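Local coordinates for protein shikimate dehydrogenase (NADP(+)) (Peptoclostridium difficile, PDB 5DZS) that probably catalyses the reversible NADPH-linked reduction of 3-dehydroshikimate to shikimate on the route to chorismate and the aromatic amino acids, at residues Glu215-Phe218 and Leu219-Gly222. Sequence-based numbering, arbitrary orientation.
Sequences ETEF and LRIG
L219 meets the hydroxyl of T216, and R220 the carboxylate of E217, in the first turn of helix 217-224, a worked example of how side chains close a helix start. T216 is the N-cap: its OG1 accepts from L219 N (3.2 Å) in a nearly straight hydrogen bond (N-H...O angle 165°). With chi1 at 64°, OG1 sits between the backbone N and the carbonyl carbon, turned to the helix start; it is also hydrogen-bonded to D208 OD2, tying the cap to strand 205-208. L219 CG packs on this oxygen, while L219 CD2 meets F218 CD2 at 3.8 Å, and both side chains also rest on L206 of that strand. On the exposed flank, E217 OE1 lies over the centre of one guanidinium face, 3.3 Å from R220 NH2, the carboxylate almost perpendicular to that plane (85°). No N-H points at the oxygen, so this salt bridge is probably one of charge alone. At the guanidinium edge, R220 NH1 makes a weak hydrogen bond to E215 O (3.5 Å). Within this beta-alpha-beta unit, a directional cap and apolar packing hold the helix's buried side; its outer side, relying on charge and one weak bond, is probably looser.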
loop_
_atom_site.group_PDB
_atom_site.type_symbol
_atom_site.label_atom_id
_atom_site.label_comp_id
_atom_site.label_asym_id
_atom_site.label_seq_id
_atom_site.Cartn_x
_atom_site.Cartn_y
_atom_site.Cartn_z
ATOM N N GLU B 215 -2.042 29.057 -17.116
ATOM C CA GLU B 215 -0.821 29.462 -16.408
ATOM C C GLU B 215 -1.070 30.515 -15.327
ATOM O O GLU B 215 -1.684 31.555 -15.572
ATOM C CB GLU B 215 0.261 29.956 -17.374
ATOM C CG GLU B 215 1.600 30.180 -16.689
ATOM C CD GLU B 215 2.713 30.462 -17.668
ATOM O OE1 GLU B 215 2.448 31.103 -18.706
ATOM O OE2 GLU B 215 3.859 30.051 -17.388
ATOM N N THR B 216 -0.557 30.241 -14.130
ATOM C CA THR B 216 -0.724 31.141 -12.997
ATOM C C THR B 216 0.129 32.403 -13.131
ATOM O O THR B 216 1.189 32.394 -13.765
ATOM C CB THR B 216 -0.324 30.447 -11.684
ATOM O OG1 THR B 216 1.073 30.127 -11.727
ATOM C CG2 THR B 216 -1.143 29.187 -11.471
ATOM N N GLU B 217 -0.333 33.490 -12.521
ATOM C CA GLU B 217 0.406 34.741 -12.545
ATOM C C GLU B 217 1.753 34.549 -11.844
ATOM O O GLU B 217 2.765 35.102 -12.259
ATOM C CB GLU B 217 -0.404 35.848 -11.865
ATOM C CG GLU B 217 0.246 37.224 -11.883
ATOM C CD GLU B 217 0.392 37.817 -13.279
ATOM O OE1 GLU B 217 -0.090 37.205 -14.248
ATOM O OE2 GLU B 217 0.979 38.912 -13.406
ATOM N N PHE B 218 1.741 33.754 -10.779
ATOM C CA PHE B 218 2.948 33.434 -10.009
ATOM C C PHE B 218 4.045 32.918 -10.943
ATOM O O PHE B 218 5.147 33.466 -10.976
ATOM C CB PHE B 218 2.565 32.413 -8.928
ATOM C CG PHE B 218 3.705 31.912 -8.076
ATOM C CD1 PHE B 218 4.356 32.740 -7.189
ATOM C CD2 PHE B 218 4.031 30.556 -8.074
ATOM C CE1 PHE B 218 5.377 32.261 -6.380
ATOM C CE2 PHE B 218 5.041 30.066 -7.258
ATOM C CZ PHE B 218 5.719 30.919 -6.414
ATOM N N LEU B 219 3.733 31.879 -11.720
ATOM C CA LEU B 219 4.718 31.316 -12.657
ATOM C C LEU B 219 4.924 32.198 -13.878
ATOM O O LEU B 219 6.007 32.214 -14.460
ATOM C CB LEU B 219 4.318 29.904 -13.100
ATOM C CG LEU B 219 4.229 28.876 -11.975
ATOM C CD1 LEU B 219 3.976 27.488 -12.554
ATOM C CD2 LEU B 219 5.497 28.897 -11.132
ATOM N N ARG B 220 3.881 32.924 -14.262
ATOM C CA ARG B 220 3.975 33.822 -15.395
ATOM C C ARG B 220 4.960 34.942 -15.043
ATOM O O ARG B 220 5.772 35.331 -15.877
ATOM C CB ARG B 220 2.578 34.308 -15.797
ATOM C CG ARG B 220 2.516 35.311 -16.941
ATOM C CD ARG B 220 1.256 35.106 -17.789
ATOM N NE ARG B 220 0.075 34.707 -17.010
ATOM C CZ ARG B 220 -1.011 35.455 -16.801
ATOM N NH1 ARG B 220 -2.013 34.970 -16.072
ATOM N NH2 ARG B 220 -1.108 36.686 -17.303
ATOM N N ILE B 221 4.930 35.411 -13.793
ATOM C CA ILE B 221 5.889 36.436 -13.339
ATOM C C ILE B 221 7.302 35.842 -13.261
ATOM O O ILE B 221 8.280 36.509 -13.589
ATOM C CB ILE B 221 5.509 37.035 -11.960
ATOM C CG1 ILE B 221 4.222 37.860 -12.067
ATOM C CG2 ILE B 221 6.628 37.943 -11.431
ATOM C CD1 ILE B 221 3.653 38.287 -10.727
ATOM N N GLY B 222 7.398 34.591 -12.816
ATOM C CA GLY B 222 8.690 33.915 -12.694
ATOM C C GLY B 222 9.366 33.690 -14.034
ATOM O O GLY B 222 10.566 33.917 -14.179
#